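Long-range contacts in Ras-related protein Rab-21 (Homo sapiens, PDB 1Z0I), which belongs to the Rab branch of the Ras-like small G proteins, a P-loop nucleotide-binding fold, and holds guanosine-5'-diphosphate and a magnesium ion in this model: residues Gly18-Val23 with His35-Gln40; Asn80-Val85 with Asn110-Cys115; Lys120-Lys125 with Ser149-Lys154. All coordinates share one frame; numbering follows the deposited sequence.

Contact 1: residues Gly18-Val23 with His35-Gln40; sequences GKTSLV and HITTLQ. With MG (magnesium ion), chain B; GDP (guanosine-5'-diphosphate), chain C.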
loop_
_atom_site.group_PDB
_atom_site.type_symbol
_atom_site.label_atom_id
_atom_site.label_comp_id
_atom_site.label_asym_id
_atom_site.label_seq_id
_atom_site.Cartn_x
_atom_site.Cartn_y
_atom_site.Cartn_z
ATOM N N GLY A 18 -0.142 3.659 -9.034
ATOM C CA GLY A 18 0.529 2.353 -9.026
ATOM C C GLY A 18 -0.020 1.293 -8.082
ATOM O O GLY A 18 0.639 0.275 -7.839
ATOM N N LYS A 19 -1.233 1.505 -7.566
ATOM C CA LYS A 19 -1.860 0.548 -6.635
ATOM C C LYS A 19 -1.938 -0.870 -7.215
ATOM O O LYS A 19 -1.507 -1.829 -6.568
ATOM C CB LYS A 19 -3.256 1.026 -6.194
ATOM C CG LYS A 19 -3.286 2.406 -5.518
ATOM C CD LYS A 19 -4.657 2.748 -4.926
ATOM C CE LYS A 19 -5.783 2.959 -5.992
ATOM N NZ LYS A 19 -5.316 3.597 -7.244
ATOM N N THR A 20 -2.471 -1.011 -8.432
ATOM C CA THR A 20 -2.585 -2.347 -9.063
ATOM C C THR A 20 -1.224 -2.939 -9.446
ATOM O O THR A 20 -1.034 -4.156 -9.359
ATOM C CB THR A 20 -3.490 -2.343 -10.324
ATOM O OG1 THR A 20 -4.711 -1.659 -10.034
ATOM C CG2 THR A 20 -3.813 -3.766 -10.784
ATOM N N SER A 21 -0.282 -2.084 -9.861
ATOM C CA SER A 21 1.059 -2.564 -10.228
ATOM C C SER A 21 1.755 -3.180 -9.033
ATOM O O SER A 21 2.444 -4.200 -9.178
ATOM C CB SER A 21 1.917 -1.461 -10.828
ATOM O OG SER A 21 1.218 -0.817 -11.874
ATOM N N LEU A 22 1.553 -2.565 -7.865
ATOM C CA LEU A 22 2.141 -3.037 -6.605
ATOM C C LEU A 22 1.631 -4.420 -6.229
ATOM O O LEU A 22 2.419 -5.290 -5.829
ATOM C CB LEU A 22 1.854 -2.069 -5.448
ATOM C CG LEU A 22 2.661 -0.805 -5.138
ATOM C CD1 LEU A 22 2.293 -0.347 -3.725
ATOM C CD2 LEU A 22 4.143 -1.010 -5.241
ATOM N N VAL A 23 0.319 -4.635 -6.342
ATOM C CA VAL A 23 -0.213 -5.962 -6.022
ATOM C C VAL A 23 0.253 -6.990 -7.062
ATOM O O VAL A 23 0.677 -8.078 -6.705
ATOM C CB VAL A 23 -1.762 -5.978 -5.725
ATOM C CG1 VAL A 23 -2.557 -5.263 -6.792
ATOM C CG2 VAL A 23 -2.275 -7.389 -5.540
ATOM N N HIS A 35 -0.003 -0.921 -21.542
ATOM C CA HIS A 35 -1.463 -0.918 -21.632
ATOM C C HIS A 35 -2.056 -0.826 -20.214
ATOM O O HIS A 35 -1.310 -0.851 -19.230
ATOM C CB HIS A 35 -1.969 -2.186 -22.338
ATOM C CG HIS A 35 -1.499 -3.463 -21.706
ATOM N ND1 HIS A 35 -0.623 -4.327 -22.333
ATOM C CD2 HIS A 35 -1.768 -4.013 -20.497
ATOM C CE1 HIS A 35 -0.377 -5.355 -21.538
ATOM N NE2 HIS A 35 -1.057 -5.188 -20.416
ATOM N N ILE A 36 -3.383 -0.742 -20.113
ATOM C CA ILE A 36 -4.055 -0.690 -18.807
ATOM C C ILE A 36 -3.917 -2.036 -18.074
ATOM O O ILE A 36 -4.164 -3.095 -18.662
ATOM C CB ILE A 36 -5.564 -0.289 -18.935
ATOM C CG1 ILE A 36 -5.717 1.119 -19.527
ATOM C CG2 ILE A 36 -6.288 -0.384 -17.570
ATOM C CD1 ILE A 36 -7.062 1.371 -20.235
ATOM N N THR A 37 -3.494 -1.988 -16.810
ATOM C CA THR A 37 -3.529 -3.172 -15.941
ATOM C C THR A 37 -4.762 -3.145 -15.040
ATOM O O THR A 37 -5.124 -2.104 -14.485
ATOM C CB THR A 37 -2.294 -3.303 -15.002
ATOM O OG1 THR A 37 -1.121 -2.742 -15.605
ATOM C CG2 THR A 37 -2.042 -4.756 -14.705
ATOM N N THR A 38 -5.388 -4.307 -14.898
ATOM C CA THR A 38 -6.521 -4.496 -14.010
ATOM C C THR A 38 -6.344 -5.827 -13.284
ATOM O O THR A 38 -5.966 -6.833 -13.903
ATOM C CB THR A 38 -7.843 -4.476 -14.793
ATOM O OG1 THR A 38 -7.845 -3.342 -15.660
ATOM C CG2 THR A 38 -9.043 -4.361 -13.859
ATOM N N LEU A 39 -6.588 -5.822 -11.973
ATOM C CA LEU A 39 -6.554 -7.053 -11.188
ATOM C C LEU A 39 -7.661 -7.956 -11.719
ATOM O O LEU A 39 -8.772 -7.495 -11.985
ATOM C CB LEU A 39 -6.730 -6.773 -9.686
ATOM C CG LEU A 39 -6.111 -7.768 -8.685
ATOM C CD1 LEU A 39 -4.592 -7.706 -8.704
ATOM C CD2 LEU A 39 -6.629 -7.574 -7.245
ATOM N N GLN A 40 -7.348 -9.231 -11.911
ATOM C CA GLN A 40 -8.318 -10.165 -12.484
ATOM C C GLN A 40 -9.093 -10.910 -11.378
ATOM O O GLN A 40 -9.489 -12.066 -11.546
ATOM C CB GLN A 40 -7.618 -11.140 -13.445
HETATM MG MG MG B . -5.894 0.059 -10.527
HETATM P PB GDP C . -3.505 2.558 -10.136
HETATM O O1B GDP C . -4.573 3.363 -10.855
HETATM O O2B GDP C . -3.295 3.191 -8.793
HETATM O O3B GDP C . -3.945 1.118 -9.984
HETATM O O3A GDP C . -2.143 2.643 -11.030
HETATM P PA GDP C . -1.632 1.525 -12.083
HETATM O O1A GDP C . -1.051 0.289 -11.392
HETATM O O2A GDP C . -2.641 1.077 -13.079
HETATM O "O5'" GDP C . -0.419 2.253 -12.829
HETATM C "C5'" GDP C . -0.560 3.416 -13.630
HETATM C "C4'" GDP C . 0.629 3.500 -14.603
HETATM O "O4'" GDP C . 1.872 3.810 -13.957
HETATM C "C3'" GDP C . 0.868 2.208 -15.353
HETATM O "O3'" GDP C . 1.390 2.589 -16.612
HETATM C "C2'" GDP C . 2.000 1.537 -14.625
HETATM O "O2'" GDP C . 2.699 0.614 -15.483
HETATM C "C1'" GDP C . 2.817 2.749 -14.196
HETATM N N9 GDP C . 3.628 2.479 -12.985
HETATM C C8 GDP C . 3.208 1.854 -11.872
HETATM N N7 GDP C . 4.200 1.756 -10.953
HETATM C C5 GDP C . 5.281 2.354 -11.469
HETATM C C6 GDP C . 6.661 2.596 -11.002
HETATM O O6 GDP C . 7.036 2.209 -9.872
HETATM N N1 GDP C . 7.484 3.251 -11.834
HETATM C C2 GDP C . 7.105 3.668 -13.074
HETATM N N2 GDP C . 8.032 4.306 -13.831
HETATM N N3 GDP C . 5.847 3.473 -13.576
HETATM C C4 GDP C . 4.910 2.834 -12.817
HETATM O O HOH W 1 0.977 -1.866 -14.610
HETATM O O HOH W 2 -4.901 -0.298 -12.697
HETATM O O HOH W 3 -6.836 2.295 -11.153
HETATM O O HOH W 4 -7.403 -0.882 -11.264
HETATM O O HOH W 5 -6.524 0.101 -8.417
#
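Val23 and Leu39 make the tight end of this contact: Val23 CG1 lies 3.7 Å from Leu39 CD1, and Val23 CG2 rests on the same methyl, so one branch of the leucine sits against both valine tips, the two side chains crossing at about a right angle. With CG anti to the backbone N (chi1 -153°), Leu39 sends that branch to the helix, and Leu44 of strand 43-50 touches both residues. One turn back, Thr20 splits its work. Its methyl CG2 packs 3.7 Å from Leu39 N, against the loop backbone, while OG1 binds the magnesium ion at 2.1 Å and is hydrogen-bonded to Asp61 OD1.

Around Thr37 the packing gives way to water. No direct hydrogen bond joins the two segments here. One water is held by Thr37 O at 2.6 Å, by GDP O2A and by the magnesium ion; another lies between Ser21 OG, Thr37 OG1 and GDP O2'. Thr38 turns away from the helix and is exposed.

The helix start grips the phosphates directly, as a P-loop does. GDP O2B is met by Lys19 NZ at 2.6 Å and by the amides of Gly18 and Lys19, Thr20 N reaches GDP O3B at a nearly straight 164°, and Ser21 gives both N and OG to GDP O1A. GDP O3B and four waters complete six ligands round the metal. The amides and lysine probably offset the phosphate charge, whereas the 35-40 loop reaches metal and nucleotide through water, which implies that its polar hold depends on that solvent.

Contact 2: residues Asn80-Val85 with Asn110-Cys115; sequences NGAILV and NEICLC
Asn80 O takes the first of four backbone hydrogen bonds between these two segments, from Cys113 N at 3.1 Å. The others follow in parallel-sheet alternation: Ala82 N to Cys113 O, Cys115 N to Ala82 O, and Leu84 N to Cys115 O. The bond from Cys115 N to Ala82 O is 2.7 Å long. Ala82 thus uses both its N-H and its C=O across this seam, while Ile83 bonds to Val10 and Leu12 of strand 5-12 on the other side, and Gly81 to Lys8. Weaker CA-H...O contacts fill in between, among them Gly81 CA to Cys113 O at 3.1 Å.

Apolar packing differs on the two faces. On the face of Ala82, Leu114 and Leu84, the alanine methyl meets Ile112 CD1 at 3.8 Å and Leu114 CD1 at 4.2 Å. Ile112 CG1 stands between its backbone N and carbonyl carbon (chi1 72°), a placement that turns CG1 toward Ala82, with CD1 as the atom that touches. Leu114 CD1 also lies 4.2 Å from Leu84 CB, bridging two residues of the partner strand. Helix 97-107 packs on this side, touching Leu84 and Ile112. On the opposite face, Ile83 CG1 meets Cys115 CB at 4.2 Å, and helix 156-169 lies over both residues.

The axes of strands 81-85 and 113-115 run 4.6 Å apart and only 15° from parallel. Two adjacent parallel strands joined through helix 97-107, with helices on both faces of the sheet, form a beta-alpha-beta crossover unit of the Ras-like P-loop fold.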
loop_
_atom_site.group_PDB
_atom_site.type_symbol
_atom_site.label_atom_id
_atom_site.label_comp_id
_atom_site.label_asym_id
_atom_site.label_seq_id
_atom_site.Cartn_x
_atom_site.Cartn_y
_atom_site.Cartn_z
ATOM N N ASN A 80 -7.426 -5.397 8.309
ATOM C CA ASN A 80 -6.461 -5.345 9.404
ATOM C C ASN A 80 -5.367 -4.307 9.126
ATOM O O ASN A 80 -4.901 -3.640 10.049
ATOM C CB ASN A 80 -5.820 -6.727 9.643
ATOM C CG ASN A 80 -6.845 -7.819 9.936
ATOM O OD1 ASN A 80 -7.502 -7.819 10.989
ATOM N ND2 ASN A 80 -6.976 -8.759 9.017
ATOM N N GLY A 81 -4.954 -4.195 7.857
ATOM C CA GLY A 81 -3.974 -3.196 7.419
ATOM C C GLY A 81 -4.430 -2.382 6.216
ATOM O O GLY A 81 -5.377 -2.753 5.525
ATOM N N ALA A 82 -3.753 -1.274 5.943
ATOM C CA ALA A 82 -4.099 -0.442 4.782
ATOM C C ALA A 82 -2.861 0.192 4.117
ATOM O O ALA A 82 -1.955 0.679 4.803
ATOM C CB ALA A 82 -5.112 0.635 5.170
ATOM N N ILE A 83 -2.840 0.171 2.785
ATOM C CA ILE A 83 -1.723 0.716 1.996
ATOM C C ILE A 83 -2.230 1.921 1.159
ATOM O O ILE A 83 -2.986 1.771 0.177
ATOM C CB ILE A 83 -1.054 -0.395 1.162
ATOM C CG1 ILE A 83 -0.515 -1.484 2.119
ATOM C CG2 ILE A 83 0.093 0.138 0.267
ATOM C CD1 ILE A 83 0.097 -2.716 1.436
ATOM N N LEU A 84 -1.854 3.122 1.586
ATOM C CA LEU A 84 -2.311 4.331 0.894
ATOM C C LEU A 84 -1.157 4.934 0.055
ATOM O O LEU A 84 -0.179 5.471 0.600
ATOM C CB LEU A 84 -2.948 5.321 1.891
ATOM C CG LEU A 84 -3.301 6.760 1.508
ATOM C CD1 LEU A 84 -4.210 6.866 0.278
ATOM C CD2 LEU A 84 -3.935 7.490 2.729
ATOM N N VAL A 85 -1.291 4.837 -1.270
ATOM C CA VAL A 85 -0.199 5.130 -2.209
ATOM C C VAL A 85 -0.388 6.511 -2.895
ATOM O O VAL A 85 -1.518 6.918 -3.221
ATOM C CB VAL A 85 -0.071 3.973 -3.250
ATOM C CG1 VAL A 85 1.157 4.131 -4.171
ATOM C CG2 VAL A 85 -0.027 2.614 -2.536
ATOM N N ASN A 110 -9.386 2.963 14.477
ATOM C CA ASN A 110 -7.992 3.454 14.464
ATOM C C ASN A 110 -6.946 2.451 15.015
ATOM O O ASN A 110 -5.799 2.818 15.293
ATOM C CB ASN A 110 -7.895 4.805 15.171
ATOM N N GLU A 111 -7.354 1.187 15.142
ATOM C CA GLU A 111 -6.469 0.080 15.498
ATOM C C GLU A 111 -5.816 -0.567 14.260
ATOM O O GLU A 111 -5.009 -1.506 14.380
ATOM C CB GLU A 111 -7.247 -0.974 16.295
ATOM N N ILE A 112 -6.166 -0.083 13.072
ATOM C CA ILE A 112 -5.679 -0.719 11.847
ATOM C C ILE A 112 -4.305 -0.178 11.461
ATOM O O ILE A 112 -4.034 1.023 11.571
ATOM C CB ILE A 112 -6.717 -0.683 10.667
ATOM C CG1 ILE A 112 -6.880 0.718 10.087
ATOM C CG2 ILE A 112 -8.071 -1.274 11.089
ATOM C CD1 ILE A 112 -6.098 0.883 8.799
ATOM N N CYS A 113 -3.441 -1.081 11.026
ATOM C CA CYS A 113 -2.074 -0.743 10.691
ATOM C C CYS A 113 -2.016 -0.073 9.321
ATOM O O CYS A 113 -2.302 -0.711 8.304
ATOM C CB CYS A 113 -1.225 -2.007 10.736
ATOM S SG CYS A 113 -1.243 -2.822 12.344
ATOM N N LEU A 114 -1.676 1.217 9.303
ATOM C CA LEU A 114 -1.661 1.999 8.077
ATOM C C LEU A 114 -0.242 2.214 7.508
ATOM O O LEU A 114 0.718 2.459 8.246
ATOM C CB LEU A 114 -2.393 3.333 8.296
ATOM C CG LEU A 114 -2.416 4.490 7.271
ATOM C CD1 LEU A 114 -2.978 4.120 5.917
ATOM C CD2 LEU A 114 -3.174 5.664 7.858
ATOM N N CYS A 115 -0.129 2.085 6.189
ATOM C CA CYS A 115 1.089 2.426 5.452
ATOM C C CYS A 115 0.829 3.626 4.532
ATOM O O CYS A 115 -0.210 3.688 3.836
ATOM C CB CYS A 115 1.542 1.236 4.608
ATOM S SG CYS A 115 1.772 -0.317 5.534
#

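Contact 3: residues Lys120-Lys125 with Ser149-Lys154; sequences KIDLEK and SAKQNK. With GDP (guanosine-5'-diphosphate), chain C.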
loop_
_atom_site.group_PDB
_atom_site.type_symbol
_atom_site.label_atom_id
_atom_site.label_comp_id
_atom_site.label_asym_id
_atom_site.label_seq_id
_atom_site.Cartn_x
_atom_site.Cartn_y
_atom_site.Cartn_z
ATOM N N LYS A 120 7.094 4.854 -7.407
ATOM C CA LYS A 120 7.689 5.331 -8.675
ATOM C C LYS A 120 9.051 6.001 -8.475
ATOM O O LYS A 120 9.373 6.999 -9.149
ATOM C CB LYS A 120 6.735 6.280 -9.447
ATOM C CG LYS A 120 5.479 5.605 -10.006
ATOM C CD LYS A 120 4.699 6.485 -10.974
ATOM C CE LYS A 120 3.339 5.828 -11.283
ATOM N NZ LYS A 120 2.525 6.522 -12.297
ATOM N N ILE A 121 9.856 5.461 -7.561
ATOM C CA ILE A 121 11.103 6.144 -7.175
ATOM C C ILE A 121 12.230 6.031 -8.211
ATOM O O ILE A 121 13.265 6.694 -8.080
ATOM C CB ILE A 121 11.603 5.743 -5.763
ATOM C CG1 ILE A 121 11.870 4.222 -5.699
ATOM C CG2 ILE A 121 10.619 6.276 -4.688
ATOM C CD1 ILE A 121 12.653 3.745 -4.484
ATOM N N ASP A 122 12.021 5.195 -9.228
ATOM C CA ASP A 122 12.890 5.152 -10.407
ATOM C C ASP A 122 12.842 6.476 -11.184
ATOM O O ASP A 122 13.747 6.772 -11.977
ATOM C CB ASP A 122 12.485 3.994 -11.339
ATOM C CG ASP A 122 11.005 4.031 -11.733
ATOM O OD1 ASP A 122 10.108 3.890 -10.851
ATOM O OD2 ASP A 122 10.738 4.192 -12.937
ATOM N N LEU A 123 11.786 7.263 -10.962
ATOM C CA LEU A 123 11.604 8.540 -11.653
ATOM C C LEU A 123 12.021 9.733 -10.806
ATOM O O LEU A 123 11.502 10.830 -10.996
ATOM C CB LEU A 123 10.147 8.709 -12.123
ATOM C CG LEU A 123 9.547 7.693 -13.104
ATOM C CD1 LEU A 123 8.066 7.951 -13.294
ATOM C CD2 LEU A 123 10.285 7.647 -14.471
ATOM N N GLU A 124 12.970 9.529 -9.893
ATOM C CA GLU A 124 13.496 10.600 -9.030
ATOM C C GLU A 124 13.808 11.939 -9.706
ATOM O O GLU A 124 13.509 13.003 -9.144
ATOM C CB GLU A 124 14.748 10.136 -8.294
ATOM C CG GLU A 124 14.475 9.708 -6.874
ATOM C CD GLU A 124 13.973 10.840 -5.990
ATOM O OE1 GLU A 124 12.995 10.604 -5.273
ATOM O OE2 GLU A 124 14.552 11.954 -5.993
ATOM N N LYS A 125 14.418 11.893 -10.890
ATOM C CA LYS A 125 14.800 13.111 -11.599
ATOM C C LYS A 125 13.577 14.007 -11.818
ATOM O O LYS A 125 13.711 15.225 -12.022
ATOM C CB LYS A 125 15.485 12.771 -12.924
ATOM N N SER A 149 9.355 1.142 -5.890
ATOM C CA SER A 149 9.289 1.201 -7.344
ATOM C C SER A 149 8.808 -0.161 -7.823
ATOM O O SER A 149 9.519 -1.152 -7.678
ATOM C CB SER A 149 10.654 1.548 -7.959
ATOM O OG SER A 149 10.607 1.461 -9.379
ATOM N N ALA A 150 7.590 -0.199 -8.372
ATOM C CA ALA A 150 7.015 -1.424 -8.950
ATOM C C ALA A 150 7.711 -1.836 -10.262
ATOM O O ALA A 150 7.739 -3.013 -10.622
ATOM C CB ALA A 150 5.523 -1.243 -9.177
ATOM N N LYS A 151 8.256 -0.846 -10.957
ATOM C CA LYS A 151 8.917 -1.012 -12.239
ATOM C C LYS A 151 10.221 -1.778 -12.107
ATOM O O LYS A 151 10.483 -2.678 -12.913
ATOM C CB LYS A 151 9.165 0.357 -12.909
ATOM C CG LYS A 151 9.886 0.243 -14.252
ATOM C CD LYS A 151 9.960 1.556 -15.023
ATOM C CE LYS A 151 10.811 1.339 -16.282
ATOM N NZ LYS A 151 11.103 2.608 -17.002
ATOM N N GLN A 152 11.008 -1.421 -11.082
ATOM C CA GLN A 152 12.316 -2.016 -10.795
ATOM C C GLN A 152 12.272 -3.081 -9.690
ATOM O O GLN A 152 13.304 -3.688 -9.357
ATOM C CB GLN A 152 13.287 -0.931 -10.339
ATOM C CG GLN A 152 13.338 0.299 -11.212
ATOM C CD GLN A 152 14.482 1.207 -10.837
ATOM O OE1 GLN A 152 14.572 1.671 -9.701
ATOM N NE2 GLN A 152 15.361 1.480 -11.795
ATOM N N ASN A 153 11.088 -3.284 -9.110
ATOM C CA ASN A 153 10.894 -4.170 -7.951
ATOM C C ASN A 153 11.747 -3.812 -6.718
ATOM O O ASN A 153 12.442 -4.666 -6.144
ATOM C CB ASN A 153 11.078 -5.640 -8.344
ATOM C CG ASN A 153 10.335 -6.579 -7.424
ATOM O OD1 ASN A 153 9.673 -6.143 -6.476
ATOM N ND2 ASN A 153 10.418 -7.884 -7.708
ATOM N N LYS A 154 11.691 -2.546 -6.323
ATOM C CA LYS A 154 12.427 -2.073 -5.148
ATOM C C LYS A 154 11.476 -1.656 -4.024
ATOM O O LYS A 154 10.504 -0.940 -4.272
ATOM C CB LYS A 154 13.368 -0.909 -5.517
ATOM C CG LYS A 154 14.501 -1.313 -6.479
ATOM C CD LYS A 154 15.569 -0.227 -6.621
ATOM C CE LYS A 154 16.493 -0.486 -7.832
ATOM N NZ LYS A 154 17.448 -1.628 -7.622
HETATM P PB GDP C . -3.505 2.558 -10.136
HETATM O O1B GDP C . -4.573 3.363 -10.855
HETATM O O2B GDP C . -3.295 3.191 -8.793
HETATM O O3B GDP C . -3.945 1.118 -9.984
HETATM O O3A GDP C . -2.143 2.643 -11.030
HETATM P PA GDP C . -1.632 1.525 -12.083
HETATM O O1A GDP C . -1.051 0.289 -11.392
HETATM O O2A GDP C . -2.641 1.077 -13.079
HETATM O "O5'" GDP C . -0.419 2.253 -12.829
HETATM C "C5'" GDP C . -0.560 3.416 -13.630
HETATM C "C4'" GDP C . 0.629 3.500 -14.603
HETATM O "O4'" GDP C . 1.872 3.810 -13.957
HETATM C "C3'" GDP C . 0.868 2.208 -15.353
HETATM O "O3'" GDP C . 1.390 2.589 -16.612
HETATM C "C2'" GDP C . 2.000 1.537 -14.625
HETATM O "O2'" GDP C . 2.699 0.614 -15.483
HETATM C "C1'" GDP C . 2.817 2.749 -14.196
HETATM N N9 GDP C . 3.628 2.479 -12.985
HETATM C C8 GDP C . 3.208 1.854 -11.872
HETATM N N7 GDP C . 4.200 1.756 -10.953
HETATM C C5 GDP C . 5.281 2.354 -11.469
HETATM C C6 GDP C . 6.661 2.596 -11.002
HETATM O O6 GDP C . 7.036 2.209 -9.872
HETATM N N1 GDP C . 7.484 3.251 -11.834
HETATM C C2 GDP C . 7.105 3.668 -13.074
HETATM N N2 GDP C . 8.032 4.306 -13.831
HETATM N N3 GDP C . 5.847 3.473 -13.576
HETATM C C4 GDP C . 4.910 2.834 -12.817
#
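Asp122 sets its CG between the backbone N and the carbonyl carbon (chi1 54°), and Ser149 carries OG anti to its own N (chi1 174°); these two choices bring carboxylate and hydroxyl together beside the guanine. Ser149 OG donates to Asp122 OD1 at 2.9 Å, approaching from above the carboxylate plane, 50° out of it. The same carboxylate takes two nearly straight bonds from the base: GDP N1 to OD1 and GDP N2 to OD2 at 2.9 Å, so each oxygen has its own donor on the purine edge. The hydroxyl also receives a weak bond from Gln152 N, which helps fix its position.

Side chains pack around this centre. Ile121 CG1 sits 3.7 Å from Ser149 CB. The amide end of Gln152 lies beside the aspartate, its CD 3.5 Å from Asp122 CB. The Lys151 side chain crosses that of Asp122 at about a right angle and touches OD2 with CD at 3.5 Å; its NZ stays beyond salt-bridge distance.

Lys120 lays its extended chain over one face of the purine, CG 3.4 Å from GDP C6, with Lys151 CB on the other face, and ends with NZ hydrogen-bonded to GDP O4' and Cys16 O. From the other segment, Ala150 N makes a weak bond to GDP O6. Guanine is thus read by an acceptor pair at N1 and N2 and a donor at O6, the pattern by which Ras-like proteins distinguish it from adenine. The serine bond probably holds the aspartate's rotation; the base N-H groups, serine and nearby Lys151 would tend to keep the carboxylate ionised.

How the contacts relate
Contact 2 belongs to the sheet core, where backbone bonds and apolar side chains join adjacent strands and no ligand is touched. Contacts 1 and 3 lie farther from the chain's centre and meet the same GDP, the first at the phosphates and metal, the second at the base. Contact 1 sets a loop against the start of helix 19-28 by apolar packing, water and metal; contact 3 joins two loops by a direct hydrogen bond and a shared carboxylate. Helix 19-28 ties the set together, since Leu22 CD1 packs on Val85 CG2 and Ser21 CB on Ala150 CB. Strand 113-119, starting in contact 2, leads into the 120-125 loop of contact 3; the two do not touch.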